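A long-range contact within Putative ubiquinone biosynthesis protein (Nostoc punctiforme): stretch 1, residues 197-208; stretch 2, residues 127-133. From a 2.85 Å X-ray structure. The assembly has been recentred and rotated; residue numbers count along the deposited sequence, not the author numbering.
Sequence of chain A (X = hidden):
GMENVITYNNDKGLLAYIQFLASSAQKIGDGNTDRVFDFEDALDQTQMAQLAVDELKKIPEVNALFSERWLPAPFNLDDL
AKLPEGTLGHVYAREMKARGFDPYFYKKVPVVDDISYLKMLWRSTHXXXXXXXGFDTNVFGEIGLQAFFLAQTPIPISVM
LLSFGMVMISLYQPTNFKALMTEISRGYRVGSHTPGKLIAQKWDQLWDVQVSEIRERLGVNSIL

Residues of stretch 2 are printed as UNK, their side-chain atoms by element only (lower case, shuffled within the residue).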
# COMPACT_ATOMS: atom_id res chain seq x y z
N LYS A 197 8.69 31.87 15.96
CA LYS A 197 8.62 30.44 15.71
C LYS A 197 8.45 29.65 17.00
O LYS A 197 9.14 29.94 17.98
CB LYS A 197 9.88 29.95 14.94
CG LYS A 197 10.27 30.79 13.70
CD LYS A 197 9.39 30.50 12.51
CE LYS A 197 9.57 31.53 11.42
NZ LYS A 197 8.57 31.33 10.33
N LEU A 198 7.53 28.67 17.01
CA LEU A 198 7.27 27.80 18.15
C LEU A 198 8.54 27.03 18.51
O LEU A 198 8.98 27.08 19.65
CB LEU A 198 6.16 26.77 17.83
CG LEU A 198 4.72 27.27 17.68
CD1 LEU A 198 3.83 26.11 17.22
CD2 LEU A 198 4.21 27.91 18.99
N ILE A 199 9.13 26.33 17.50
CA ILE A 199 10.34 25.50 17.59
C ILE A 199 11.57 26.23 18.18
O ILE A 199 12.40 25.56 18.81
CB ILE A 199 10.62 24.79 16.22
CG1 ILE A 199 11.52 23.55 16.34
CG2 ILE A 199 11.11 25.73 15.12
CD1 ILE A 199 10.79 22.26 16.69
N ALA A 200 11.66 27.58 18.02
CA ALA A 200 12.76 28.44 18.51
C ALA A 200 12.72 28.78 20.01
O ALA A 200 13.72 29.29 20.53
CB ALA A 200 12.82 29.73 17.70
N GLN A 201 11.60 28.49 20.69
CA GLN A 201 11.38 28.81 22.11
C GLN A 201 11.94 27.82 23.11
O GLN A 201 11.76 26.61 22.94
CB GLN A 201 9.88 29.04 22.42
CG GLN A 201 9.15 30.02 21.51
CD GLN A 201 9.91 31.29 21.28
OE1 GLN A 201 10.21 32.05 22.21
NE2 GLN A 201 10.22 31.58 20.03
N LYS A 202 12.60 28.37 24.17
CA LYS A 202 13.12 27.60 25.29
C LYS A 202 11.99 27.50 26.33
O LYS A 202 12.02 28.17 27.37
CB LYS A 202 14.38 28.25 25.88
CG LYS A 202 15.64 27.95 25.10
CD LYS A 202 16.87 28.52 25.76
CE LYS A 202 18.14 28.20 25.01
NZ LYS A 202 19.23 29.17 25.30
N TRP A 203 10.96 26.70 26.01
CA TRP A 203 9.73 26.49 26.79
C TRP A 203 9.86 26.38 28.31
O TRP A 203 9.02 26.93 29.02
CB TRP A 203 8.89 25.33 26.21
CG TRP A 203 8.50 25.52 24.78
CD1 TRP A 203 9.01 24.87 23.69
CD2 TRP A 203 7.56 26.47 24.27
NE1 TRP A 203 8.43 25.34 22.54
CE2 TRP A 203 7.53 26.32 22.86
CE3 TRP A 203 6.74 27.44 24.87
CZ2 TRP A 203 6.70 27.10 22.05
CZ3 TRP A 203 5.92 28.21 24.06
CH2 TRP A 203 5.89 28.04 22.67
N ASP A 204 10.90 25.68 28.82
CA ASP A 204 11.13 25.49 30.25
C ASP A 204 11.32 26.80 31.03
O ASP A 204 11.12 26.82 32.24
CB ASP A 204 12.21 24.44 30.54
CG ASP A 204 13.63 24.73 30.08
OD1 ASP A 204 13.90 25.87 29.65
OD2 ASP A 204 14.48 23.83 30.19
N GLN A 205 11.64 27.91 30.32
CA GLN A 205 11.82 29.26 30.86
C GLN A 205 10.52 30.11 30.81
O GLN A 205 10.49 31.24 31.30
CB GLN A 205 12.95 29.98 30.09
CG GLN A 205 14.35 29.59 30.55
CD GLN A 205 15.35 29.69 29.44
OE1 GLN A 205 16.02 28.70 29.10
NE2 GLN A 205 15.48 30.89 28.83
N LEU A 206 9.46 29.54 30.20
CA LEU A 206 8.18 30.23 30.03
C LEU A 206 7.02 29.69 30.89
O LEU A 206 5.91 30.22 30.78
CB LEU A 206 7.78 30.25 28.53
CG LEU A 206 8.71 30.92 27.52
CD1 LEU A 206 8.22 30.66 26.10
CD2 LEU A 206 8.80 32.41 27.76
N TRP A 207 7.25 28.65 31.73
CA TRP A 207 6.21 28.05 32.57
C TRP A 207 5.49 29.09 33.48
O TRP A 207 4.29 28.96 33.70
CB TRP A 207 6.78 26.93 33.46
CG TRP A 207 7.28 25.68 32.79
CD1 TRP A 207 8.50 25.11 32.96
CD2 TRP A 207 6.50 24.75 32.00
NE1 TRP A 207 8.56 23.90 32.29
CE2 TRP A 207 7.35 23.66 31.70
CE3 TRP A 207 5.20 24.75 31.50
CZ2 TRP A 207 6.93 22.59 30.89
CZ3 TRP A 207 4.78 23.69 30.71
CH2 TRP A 207 5.64 22.62 30.41
N ASP A 208 6.25 30.09 33.99
CA ASP A 208 5.80 31.15 34.89
C ASP A 208 5.34 32.43 34.17
O ASP A 208 5.09 33.45 34.82
CB ASP A 208 6.92 31.48 35.90
CG ASP A 208 8.16 32.13 35.30
OD1 ASP A 208 8.81 31.50 34.42
OD2 ASP A 208 8.51 33.26 35.73
N UNK A 127 3.68 18.99 22.69
CA UNK A 127 2.43 18.96 23.46
C UNK A 127 2.11 20.31 24.13
O UNK A 127 0.97 20.53 24.53
o UNK A 127 0.67 17.47 25.97
o UNK A 127 0.45 16.71 23.91
c UNK A 127 2.45 17.81 24.48
c UNK A 127 1.09 17.30 24.81
N UNK A 128 3.10 21.21 24.23
CA UNK A 128 2.96 22.56 24.79
C UNK A 128 2.36 23.48 23.71
O UNK A 128 1.49 24.29 24.02
c UNK A 128 6.23 21.69 26.52
c UNK A 128 4.30 24.54 25.75
c UNK A 128 4.33 23.07 25.37
c UNK A 128 4.78 22.23 26.58
N UNK A 129 2.80 23.30 22.44
CA UNK A 129 2.41 24.08 21.25
C UNK A 129 0.94 24.44 21.17
O UNK A 129 0.64 25.63 21.05
o UNK A 129 8.44 22.97 18.97
c UNK A 129 4.82 22.60 18.56
c UNK A 129 5.26 23.93 20.49
c UNK A 129 7.09 23.07 19.18
c UNK A 129 2.85 23.41 19.92
c UNK A 129 6.62 23.80 20.27
c UNK A 129 6.18 22.46 18.33
c UNK A 129 4.33 23.32 19.65
N UNK A 130 0.03 23.45 21.25
CA UNK A 130 -1.41 23.67 21.14
C UNK A 130 -1.99 24.68 22.17
O UNK A 130 -2.96 25.37 21.84
c UNK A 130 -3.30 21.97 23.37
c UNK A 130 -1.95 20.42 24.10
n UNK A 130 -3.03 21.14 24.43
c UNK A 130 -2.18 22.34 21.09
n UNK A 130 -1.51 20.74 22.89
c UNK A 130 -2.37 21.71 22.42
N UNK A 131 -1.41 24.77 23.39
CA UNK A 131 -1.89 25.73 24.40
C UNK A 131 -1.59 27.20 24.02
O UNK A 131 -2.46 28.06 24.21
c UNK A 131 -1.61 25.39 25.90
c UNK A 131 -0.26 25.89 26.37
c UNK A 131 -1.77 23.91 26.19
N UNK A 132 -0.38 27.46 23.46
CA UNK A 132 0.08 28.77 22.99
C UNK A 132 -0.62 29.10 21.67
O UNK A 132 -1.17 30.20 21.53
c UNK A 132 2.27 28.58 24.27
c UNK A 132 1.63 28.86 22.91
c UNK A 132 2.10 30.21 22.37
N UNK A 133 -0.63 28.13 20.72
CA UNK A 133 -1.27 28.26 19.40
C UNK A 133 -2.80 28.36 19.45
O UNK A 133 -3.40 28.91 18.51
c UNK A 133 -0.84 27.12 18.51

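Position 127 carries four side-chain atoms: two carbons in line, the second bearing two oxygens. Its side chain is out of reach of stretch 1, and both oxygens are hydrogen-bonded elsewhere in the structure. The atoms make a one-methylene carboxylate, so the residue is aspartate, D127.

Position 128 has four carbons and no heteroatom. The chain forks at the first carbon, and one arm is two carbons long, which leucine, forked one carbon later, cannot match. The short arm lies over one face of the W203 ring and the long arm reaches W207. This is isoleucine, I128. Its CG2 is 3.9 Å from CE3 of W203 and 4.3 Å from the centroid of the six-membered ring, 27° off the normal, a CH-pi geometry; its CG1 is 3.9 Å from CH2 of W207.

Position 129 shows one carbon, then a six-carbon ring bearing one oxygen. L198 lies over one face of the ring, NE1 of W203 is near its edge, and the oxygen is near I199. This is tyrosine, Y129. Although its CA-to-CB bond points sideways, the end of the side chain comes nearer to stretch 1. CB of L198 is 3.9 Å from the centroid of the Y129 ring and 13° off the normal, and CD1 of L198 is 3.7 Å from CG of Y129. At the edge, NE1 of W203 lies 3.3 Å from CE1 of Y129. The W203 five-membered ring and the tyrosine ring form an oblique pair, centroids 5.5 Å apart and planes at 53°. OH of Y129 lies 3.4 Å from CD1 of I199.

At position 130, one carbon leads to a five-membered ring of three carbons and two nitrogens, and the CA-to-CB bond points away from stretch 1. The ring is the imidazole of histidine, H130.

Position 131 has three carbons, one carrying the other two, and the side chain does not reach stretch 1: valine, V131.

Position 132 repeats that three-carbon fork but points toward stretch 1, where a methyl meets the W203 ring. It is also valine, V132, with CG2 3.7 Å from CZ3 of W203.

Position 133 has a single side-chain carbon, which makes no close contact with stretch 1, hence alanine; CB of A133 comes no closer than 4.9 Å, to CD1 of L198.

The contact is one of apolar packing, burying 444 Å² over both sides without a hydrogen bond between the stretches. W203 touches I128, Y129 and V132, contacting three positions of stretch 2 through one indole, while the type I turn from L198 to Q201 starts at the leucine that covers the tyrosine face. Y129 contributes the largest covered area, 109 Å², followed by W203 with 87 Å².

Stretch 2 (127-133) DIYHVVA
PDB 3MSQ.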